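C-domain type II peptide synthetase (Streptomyces globisporus, PDB 4ZNM) is a condensation-domain protein of a type II peptide synthetase system, built on a mixed alpha-beta fold. Local coordinates at residues D255-F260 with N451-P456; A264-F269 with V329-R334; D288-T293 with P315-L320. One frame throughout, in Å; residues are numbered along the deposited sequence. Where two conformers were deposited one is given.

Contact 1: residues D255-F260 with N451-P456; sequences DAVVEF and NAVARP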
loop_
_atom_site.group_PDB
_atom_site.type_symbol
_atom_site.label_atom_id
_atom_site.label_comp_id
_atom_site.label_asym_id
_atom_site.label_seq_id
_atom_site.Cartn_x
_atom_site.Cartn_y
_atom_site.Cartn_z
ATOM N N ASP A 255 17.387 0.271 14.719
ATOM C CA ASP A 255 18.485 -0.663 14.904
ATOM C C ASP A 255 18.114 -1.733 15.940
ATOM O O ASP A 255 18.426 -2.909 15.745
ATOM C CB ASP A 255 19.752 0.088 15.306
ATOM C CG ASP A 255 20.382 0.840 14.139
ATOM O OD1 ASP A 255 19.729 0.983 13.078
ATOM O OD2 ASP A 255 21.533 1.295 14.287
ATOM N N ALA A 256 17.414 -1.343 17.008
ATOM C CA ALA A 256 16.991 -2.306 18.026
ATOM C C ALA A 256 15.983 -3.305 17.456
ATOM O O ALA A 256 16.010 -4.489 17.791
ATOM C CB ALA A 256 16.399 -1.595 19.228
ATOM N N VAL A 257 15.097 -2.836 16.594
ATOM C CA VAL A 257 14.086 -3.709 15.990
ATOM C C VAL A 257 14.772 -4.730 15.096
ATOM O O VAL A 257 14.499 -5.920 15.184
ATOM C CB VAL A 257 13.050 -2.910 15.192
ATOM C CG1 VAL A 257 12.226 -3.814 14.317
ATOM C CG2 VAL A 257 12.134 -2.132 16.128
ATOM N N VAL A 258 15.673 -4.256 14.234
ATOM C CA VAL A 258 16.414 -5.135 13.319
ATOM C C VAL A 258 17.239 -6.190 14.050
ATOM O O VAL A 258 17.266 -7.348 13.646
ATOM C CB VAL A 258 17.337 -4.303 12.395
ATOM C CG1 VAL A 258 18.318 -5.205 11.643
ATOM C CG2 VAL A 258 16.510 -3.480 11.418
ATOM N N GLU A 259 17.949 -5.770 15.093
ATOM C CA GLU A 259 18.789 -6.667 15.890
ATOM C C GLU A 259 17.943 -7.701 16.647
ATOM O O GLU A 259 18.287 -8.884 16.690
ATOM C CB GLU A 259 19.640 -5.864 16.876
ATOM C CG GLU A 259 20.869 -5.208 16.234
ATOM C CD GLU A 259 21.435 -4.046 17.045
ATOM O OE1 GLU A 259 21.188 -3.988 18.268
ATOM O OE2 GLU A 259 22.127 -3.188 16.453
ATOM N N PHE A 260 16.833 -7.253 17.233
ATOM C CA PHE A 260 15.950 -8.166 17.942
ATOM C C PHE A 260 15.456 -9.244 16.991
ATOM O O PHE A 260 15.460 -10.429 17.296
ATOM C CB PHE A 260 14.754 -7.440 18.546
ATOM C CG PHE A 260 13.662 -8.376 18.982
ATOM C CD1 PHE A 260 13.736 -9.031 20.210
ATOM C CD2 PHE A 260 12.598 -8.643 18.151
ATOM C CE1 PHE A 260 12.746 -9.911 20.596
ATOM C CE2 PHE A 260 11.604 -9.511 18.530
ATOM C CZ PHE A 260 11.682 -10.157 19.755
ATOM N N ASN A 451 9.426 -0.244 24.046
ATOM C CA ASN A 451 9.526 -0.974 25.299
ATOM C C ASN A 451 9.594 -2.479 25.066
ATOM O O ASN A 451 10.276 -3.199 25.779
ATOM C CB ASN A 451 8.348 -0.610 26.187
ATOM C CG ASN A 451 8.533 0.736 26.828
ATOM O OD1 ASN A 451 9.641 1.074 27.251
ATOM N ND2 ASN A 451 7.467 1.521 26.898
ATOM N N ALA A 452 8.926 -2.937 24.026
ATOM C CA ALA A 452 8.925 -4.357 23.711
ATOM C C ALA A 452 10.314 -4.866 23.322
ATOM O O ALA A 452 10.735 -5.903 23.819
ATOM C CB ALA A 452 7.932 -4.644 22.599
ATOM N N VAL A 453 11.019 -4.156 22.436
ATOM C CA VAL A 453 12.304 -4.650 21.940
ATOM C C VAL A 453 13.416 -4.333 22.937
ATOM O O VAL A 453 14.432 -5.014 22.960
ATOM C CB VAL A 453 12.653 -4.076 20.554
ATOM C CG1 VAL A 453 11.696 -4.593 19.510
ATOM C CG2 VAL A 453 12.673 -2.582 20.602
ATOM N N ALA A 454 13.212 -3.328 23.780
ATOM C CA ALA A 454 14.148 -3.066 24.879
ATOM C C ALA A 454 14.085 -4.159 25.956
ATOM O O ALA A 454 15.116 -4.549 26.491
ATOM C CB ALA A 454 13.871 -1.704 25.498
ATOM N N ARG A 455 12.888 -4.649 26.284
ATOM C CA ARG A 455 12.774 -5.692 27.303
ATOM C C ARG A 455 11.882 -6.840 26.842
ATOM O O ARG A 455 10.827 -7.090 27.419
ATOM C CB ARG A 455 12.247 -5.093 28.606
ATOM C CG ARG A 455 13.263 -4.230 29.354
ATOM C CD ARG A 455 12.605 -3.272 30.358
ATOM N NE ARG A 455 11.681 -2.340 29.708
ATOM C CZ ARG A 455 12.045 -1.216 29.092
ATOM N NH1 ARG A 455 13.325 -0.856 29.028
ATOM N NH2 ARG A 455 11.121 -0.444 28.529
ATOM N N PRO A 456 12.327 -7.561 25.809
ATOM C CA PRO A 456 11.497 -8.560 25.121
ATOM C C PRO A 456 11.178 -9.799 25.952
ATOM O O PRO A 456 10.260 -10.541 25.598
ATOM C CB PRO A 456 12.352 -8.934 23.904
ATOM C CG PRO A 456 13.783 -8.683 24.356
ATOM C CD PRO A 456 13.668 -7.440 25.205
#
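The backbone N of Phe260 bonds to Ala256 O at 2.9 Å. This turn of helix 251-264 puts both residues, together with Val257, beside the end of helix 435-454. No hydrogen bond crosses the contact, which is made by apolar side chains. Val453 is its centre, and its CA lies 6.3 Å from that of Val257. The isopropyl group splits the work between its two methyls. CG2, between the backbone N and the carbonyl carbon (chi1 -67° sets CG1 beside the N), meets Ala256 CB at 4.1 Å. CG1 approaches Val257 CG2 at 4.2 Å and also Phe260 CB at 4.3 Å. Phe260 holds CG anti to its backbone N (chi1 166°), which starts the ring out toward Pro456. The ring lies obliquely to both Val453 CG1 and Pro456 CB. CE1 comes to 3.5 Å from Pro456 CB, and CD1 is the next closest ring atom to that carbon, at 3.9 Å. The two side chains slide past each other in opposite directions. Arg455 is the first residue to leave the helix, just before the proline that meets the ring. Pro456 is also tied by a backbone hydrogen bond to Arg327, and Phe260 rests on Val330 and Thr271. The contact is a small apolar interface between helix 251-264 and the C-terminal end of helix 435-454, the last of the chain, with the residues just after it.

Contact 2: residues A264-F269 with V329-R334; sequences AKCSPF and VVLRTR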
loop_
_atom_site.group_PDB
_atom_site.type_symbol
_atom_site.label_atom_id
_atom_site.label_comp_id
_atom_site.label_asym_id
_atom_site.label_seq_id
_atom_site.Cartn_x
_atom_site.Cartn_y
_atom_site.Cartn_z
ATOM N N ALA A 264 16.000 -13.231 16.932
ATOM C CA ALA A 264 14.809 -14.071 17.119
ATOM C C ALA A 264 14.457 -14.914 15.887
ATOM O O ALA A 264 13.569 -15.775 15.950
ATOM C CB ALA A 264 13.635 -13.217 17.470
ATOM N N LYS A 265 15.122 -14.645 14.767
ATOM C CA LYS A 265 14.818 -15.336 13.531
ATOM C C LYS A 265 13.388 -15.030 13.091
ATOM O O LYS A 265 12.688 -15.902 12.579
ATOM C CB LYS A 265 15.027 -16.845 13.690
ATOM C CG LYS A 265 16.452 -17.192 14.105
ATOM C CD LYS A 265 16.902 -18.596 13.658
ATOM C CE LYS A 265 18.432 -18.664 13.510
ATOM N NZ LYS A 265 19.150 -18.166 14.725
ATOM N N CYS A 266 12.960 -13.785 13.323
ATOM C CA CYS A 266 11.680 -13.274 12.825
ATOM C C CYS A 266 11.954 -12.037 11.958
ATOM O O CYS A 266 12.926 -11.326 12.191
ATOM C CB CYS A 266 10.743 -12.919 13.987
ATOM S SG CYS A 266 10.419 -14.274 15.175
ATOM N N SER A 267 11.124 -11.770 10.956
ATOM C CA SER A 267 11.318 -10.564 10.147
ATOM C C SER A 267 11.004 -9.301 10.977
ATOM O O SER A 267 10.234 -9.368 11.959
ATOM C CB SER A 267 10.439 -10.603 8.912
ATOM O OG SER A 267 9.092 -10.457 9.313
ATOM N N PRO A 268 11.565 -8.146 10.584
ATOM C CA PRO A 268 11.205 -6.901 11.279
ATOM C C PRO A 268 9.711 -6.611 11.194
ATOM O O PRO A 268 9.150 -5.967 12.073
ATOM C CB PRO A 268 12.017 -5.827 10.552
ATOM C CG PRO A 268 13.203 -6.579 9.963
ATOM C CD PRO A 268 12.673 -7.949 9.617
ATOM N N PHE A 269 9.055 -7.073 10.146
ATOM C CA PHE A 269 7.625 -6.843 10.065
ATOM C C PHE A 269 6.856 -7.621 11.114
ATOM O O PHE A 269 5.884 -7.108 11.671
ATOM C CB PHE A 269 7.049 -7.210 8.712
ATOM C CG PHE A 269 5.595 -6.934 8.629
ATOM C CD1 PHE A 269 5.146 -5.629 8.682
ATOM C CD2 PHE A 269 4.671 -7.958 8.569
ATOM C CE1 PHE A 269 3.805 -5.346 8.617
ATOM C CE2 PHE A 269 3.318 -7.677 8.517
ATOM C CZ PHE A 269 2.890 -6.375 8.542
ATOM N N VAL A 329 4.967 -13.360 22.077
ATOM C CA VAL A 329 4.001 -12.792 21.118
ATOM C C VAL A 329 4.576 -12.878 19.693
ATOM O O VAL A 329 3.879 -13.271 18.743
ATOM C CB VAL A 329 3.626 -11.337 21.454
ATOM C CG1 VAL A 329 2.639 -10.798 20.427
ATOM C CG2 VAL A 329 2.956 -11.244 22.827
ATOM N N VAL A 330 5.850 -12.515 19.546
ATOM C CA VAL A 330 6.485 -12.499 18.231
ATOM C C VAL A 330 6.541 -13.924 17.675
ATOM O O VAL A 330 6.276 -14.154 16.492
ATOM C CB VAL A 330 7.900 -11.864 18.291
ATOM C CG1 VAL A 330 8.546 -11.829 16.904
ATOM C CG2 VAL A 330 7.823 -10.460 18.836
ATOM N N LEU A 331 6.868 -14.891 18.523
ATOM C CA LEU A 331 6.985 -16.264 18.052
ATOM C C LEU A 331 5.625 -16.812 17.603
ATOM O O LEU A 331 5.544 -17.488 16.580
ATOM C CB LEU A 331 7.582 -17.150 19.133
ATOM C CG LEU A 331 9.056 -16.881 19.440
ATOM C CD1 LEU A 331 9.452 -17.692 20.647
ATOM C CD2 LEU A 331 9.987 -17.189 18.270
ATOM N N ARG A 332 4.560 -16.498 18.340
ATOM C CA ARG A 332 3.203 -16.883 17.928
ATOM C C ARG A 332 2.819 -16.194 16.632
ATOM O O ARG A 332 2.205 -16.796 15.762
ATOM C CB ARG A 332 2.213 -16.566 19.022
ATOM C CG ARG A 332 2.417 -17.519 20.215
ATOM C CD ARG A 332 1.427 -17.243 21.302
ATOM N NE ARG A 332 1.793 -17.929 22.531
ATOM C CZ ARG A 332 1.041 -17.960 23.624
ATOM N NH1 ARG A 332 -0.131 -17.335 23.645
ATOM N NH2 ARG A 332 1.475 -18.597 24.710
ATOM N N THR A 333 3.243 -14.946 16.491
ATOM C CA THR A 333 2.967 -14.203 15.276
ATOM C C THR A 333 3.629 -14.907 14.111
ATOM O O THR A 333 3.027 -15.025 13.042
ATOM C CB THR A 333 3.459 -12.754 15.377
ATOM O OG1 THR A 333 2.683 -12.078 16.364
ATOM C CG2 THR A 333 3.350 -12.013 14.034
ATOM N N ARG A 334 4.861 -15.383 14.321
ATOM C CA ARG A 334 5.615 -16.045 13.256
ATOM C C ARG A 334 4.870 -17.298 12.817
ATOM O O ARG A 334 4.738 -17.582 11.630
ATOM C CB ARG A 334 7.032 -16.406 13.716
ATOM C CG ARG A 334 7.865 -17.133 12.669
ATOM C CD ARG A 334 9.292 -17.305 13.142
ATOM N NE ARG A 334 9.378 -18.345 14.147
ATOM C CZ ARG A 334 10.469 -18.638 14.855
ATOM N NH1 ARG A 334 10.442 -19.617 15.748
ATOM N NH2 ARG A 334 11.574 -17.941 14.698
#
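Arg334 reaches across from helix 326-335 and turns its guanidinium edge to Lys265. Its CG is anti to the backbone N, and a bend at chi3 (75°) turns NE out of the extended line. NH2 donates to Lys265 O at 3.1 Å, with an N-H...O angle of 151°. The oxygen lies near the guanidinium plane, but the nitrogen sits above the carbonyl plane, 64° out of it. Ala264 O is 3.2 Å from the same NH2. Over one guanidinium face lies CD2 of Leu331, from the same helix, 3.5 Å above the plane and displaced toward the rim. Lys265, just past helix 251-264, has positive phi and completes a Schellman motif. Two residues later Ser267 is the N-cap of helix 268-284, its OG bonded to Met270 N. The contact therefore joins the short link between two helices to the side of a third. Within this link Cys266 points toward helix 326-335. It was deposited in two conformers. In the one described, CB lies 3.8 Å from Val330 CG1, and SG is 3.5 Å from Val330 CG1 and 3.8 Å from Arg334 CD. On the helix 268-284 side, Val330 rests on Ala274 and Arg334 on Met270.

Contact 3: residues D288-T293 with P315-L320; sequences DITVPT and PLRTDL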
loop_
_atom_site.group_PDB
_atom_site.type_symbol
_atom_site.label_atom_id
_atom_site.label_comp_id
_atom_site.label_asym_id
_atom_site.label_seq_id
_atom_site.Cartn_x
_atom_site.Cartn_y
_atom_site.Cartn_z
ATOM N N ASP A 288 -7.658 -12.874 22.063
ATOM C CA ASP A 288 -7.880 -13.528 20.778
ATOM C C ASP A 288 -7.981 -12.426 19.741
ATOM O O ASP A 288 -9.005 -11.737 19.642
ATOM C CB ASP A 288 -9.146 -14.407 20.813
ATOM C CG ASP A 288 -9.635 -14.813 19.425
ATOM O OD1 ASP A 288 -8.805 -14.964 18.507
ATOM O OD2 ASP A 288 -10.867 -14.968 19.242
ATOM N N ILE A 289 -6.910 -12.257 18.965
ATOM C CA ILE A 289 -6.751 -11.072 18.147
ATOM C C ILE A 289 -6.643 -11.407 16.671
ATOM O O ILE A 289 -5.690 -12.069 16.227
ATOM C CB ILE A 289 -5.524 -10.275 18.621
ATOM C CG1 ILE A 289 -5.804 -9.720 20.026
ATOM C CG2 ILE A 289 -5.196 -9.157 17.651
ATOM C CD1 ILE A 289 -4.723 -8.810 20.537
ATOM N N THR A 290 -7.609 -10.931 15.901
ATOM C CA THR A 290 -7.546 -11.101 14.466
ATOM C C THR A 290 -7.416 -9.733 13.782
ATOM O O THR A 290 -8.304 -8.889 13.886
ATOM C CB THR A 290 -8.800 -11.831 13.909
ATOM O OG1 THR A 290 -8.930 -13.123 14.507
ATOM C CG2 THR A 290 -8.695 -11.994 12.419
ATOM N N VAL A 291 -6.324 -9.563 13.058
ATOM C CA VAL A 291 -5.994 -8.312 12.354
ATOM C C VAL A 291 -5.555 -8.671 10.945
ATOM O O VAL A 291 -4.707 -9.534 10.761
ATOM C CB VAL A 291 -4.902 -7.502 13.081
ATOM C CG1 VAL A 291 -4.512 -6.234 12.267
ATOM C CG2 VAL A 291 -5.389 -7.086 14.443
ATOM N N PRO A 292 -6.134 -8.020 9.944
ATOM C CA PRO A 292 -5.722 -8.328 8.582
ATOM C C PRO A 292 -4.457 -7.581 8.204
ATOM O O PRO A 292 -4.169 -6.489 8.729
ATOM C CB PRO A 292 -6.902 -7.831 7.723
ATOM C CG PRO A 292 -7.568 -6.812 8.553
ATOM C CD PRO A 292 -7.324 -7.147 9.976
ATOM N N THR A 293 -3.695 -8.195 7.314
ATOM C CA THR A 293 -2.610 -7.514 6.640
ATOM C C THR A 293 -2.974 -7.542 5.173
ATOM O O THR A 293 -3.987 -8.146 4.809
ATOM C CB THR A 293 -1.234 -8.212 6.894
ATOM O OG1 THR A 293 -0.164 -7.342 6.495
ATOM C CG2 THR A 293 -1.127 -9.523 6.128
ATOM N N PRO A 315 -6.237 -12.419 6.661
ATOM C CA PRO A 315 -6.467 -12.282 8.108
ATOM C C PRO A 315 -5.489 -13.099 8.947
ATOM O O PRO A 315 -5.233 -14.270 8.661
ATOM C CB PRO A 315 -7.907 -12.767 8.282
ATOM C CG PRO A 315 -8.213 -13.571 7.066
ATOM C CD PRO A 315 -7.366 -13.053 5.964
ATOM N N LEU A 316 -4.940 -12.449 9.969
ATOM C CA LEU A 316 -3.941 -13.051 10.861
ATOM C C LEU A 316 -4.539 -13.155 12.246
ATOM O O LEU A 316 -4.755 -12.133 12.892
ATOM C CB LEU A 316 -2.661 -12.204 10.904
ATOM C CG LEU A 316 -1.990 -11.998 9.553
ATOM C CD1 LEU A 316 -0.735 -11.180 9.640
ATOM C CD2 LEU A 316 -1.694 -13.311 8.878
ATOM N N ARG A 317 -4.825 -14.380 12.678
ATOM C CA ARG A 317 -5.413 -14.610 13.992
ATOM C C ARG A 317 -4.411 -15.217 14.941
ATOM O O ARG A 317 -3.917 -16.296 14.680
ATOM C CB ARG A 317 -6.602 -15.542 13.895
ATOM C CG ARG A 317 -7.282 -15.784 15.231
ATOM C CD ARG A 317 -8.468 -16.699 15.073
ATOM N NE ARG A 317 -9.343 -16.698 16.252
ATOM C CZ ARG A 317 -10.344 -17.553 16.440
ATOM N NH1 ARG A 317 -10.599 -18.500 15.552
ATOM N NH2 ARG A 317 -11.115 -17.449 17.500
ATOM N N THR A 318 -4.153 -14.535 16.054
ATOM C CA THR A 318 -3.211 -15.024 17.059
ATOM C C THR A 318 -3.822 -14.964 18.446
ATOM O O THR A 318 -4.512 -13.995 18.804
ATOM C CB THR A 318 -1.917 -14.196 17.059
ATOM O OG1 THR A 318 -1.419 -14.116 15.728
ATOM C CG2 THR A 318 -0.839 -14.835 17.941
ATOM N N ASP A 319 -3.546 -16.000 19.224
ATOM C CA ASP A 319 -4.024 -16.101 20.597
ATOM C C ASP A 319 -2.911 -15.715 21.528
ATOM O O ASP A 319 -1.909 -16.422 21.610
ATOM C CB ASP A 319 -4.486 -17.513 20.908
ATOM C CG ASP A 319 -5.063 -17.643 22.319
ATOM O OD1 ASP A 319 -5.225 -16.611 23.007
ATOM O OD2 ASP A 319 -5.364 -18.782 22.726
ATOM N N LEU A 320 -3.088 -14.595 22.209
ATOM C CA LEU A 320 -2.069 -14.019 23.073
ATOM C C LEU A 320 -2.243 -14.482 24.514
ATOM O O LEU A 320 -1.488 -14.065 25.399
ATOM C CB LEU A 320 -2.129 -12.495 23.042
ATOM C CG LEU A 320 -1.302 -11.772 21.970
ATOM C CD1 LEU A 320 -1.746 -12.133 20.560
ATOM C CD2 LEU A 320 -1.422 -10.292 22.212
#
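Asp288 and Arg317 both hold CG anti to the backbone N (chi1 165° and -178°), and the arginine chain stays extended from CG to NE. This brings carboxylate and guanidinium together in a side-on, two-nitrogen salt bridge. NE donates to OD1 of Asp288 at 2.9 Å, and NH2 to OD2 of Asp288 at 3.0 Å. Both oxygens lie near the guanidinium plane. NE meets OD1 on its syn side, while NH2 comes to OD2 from above the carboxylate plane; the two groups are twisted 39° apart. Arg317 also passes over Thr290, whose OG1 is 3.2 Å from Arg317 CG. On the same face Asp288 OD1 and Asp319 OD1 are 6.0 Å apart.

Beneath these side chains run two antiparallel strands, consecutive in the chain and joined by a long loop. In the hydrogen-bonded pairs Ile289 and Thr318 exchange two backbone bonds, and so do Val291 and Leu316. Leu316 N to Val291 O, at 3.0 Å, is the most bent of the four. CA-H...O contacts from Thr290 and Arg317 lie between them. Strand 288-295 is bonded further, by its backbone at Thr290 to Ile226 and at Pro292 to Phe371, and by Thr293 OG1 to Phe371 O.

The face with Ile289, Val291, Leu316 and Thr318 is apolar apart from the threonine hydroxyl, which bonds to Thr336. Helix 268-284 lies against it through Phe273, Gln277 and Leu280. At the end nearer the connecting loop Thr293 CG2 meets Leu316 CD1 at 3.9 Å. Where the pair opens, Ile289 CD1 approaches Leu320 CD2 at 4.0 Å.

The contacts are concentric along the chain: contact 3 closes the shortest loop, contact 2 spans it, and contact 1 spans both. Their centres lie about 12 Å apart for contacts 1 and 2, 14 Å for contacts 2 and 3, and 22 Å for contacts 1 and 3. Contact 2 touches both others. Val330 CG2 packs on Phe260 CE2 at 3.9 Å, and Arg332 NH1 probably bonds to Asp319 O at 2.9 Å. Contacts 1 and 3 do not touch; their nearest atoms are about 11 Å apart. Helix 326-335, which follows strand 312-319, therefore bridges the strand pair and helices 251-264 and 435-454. All three contacts lie within the condensation domain.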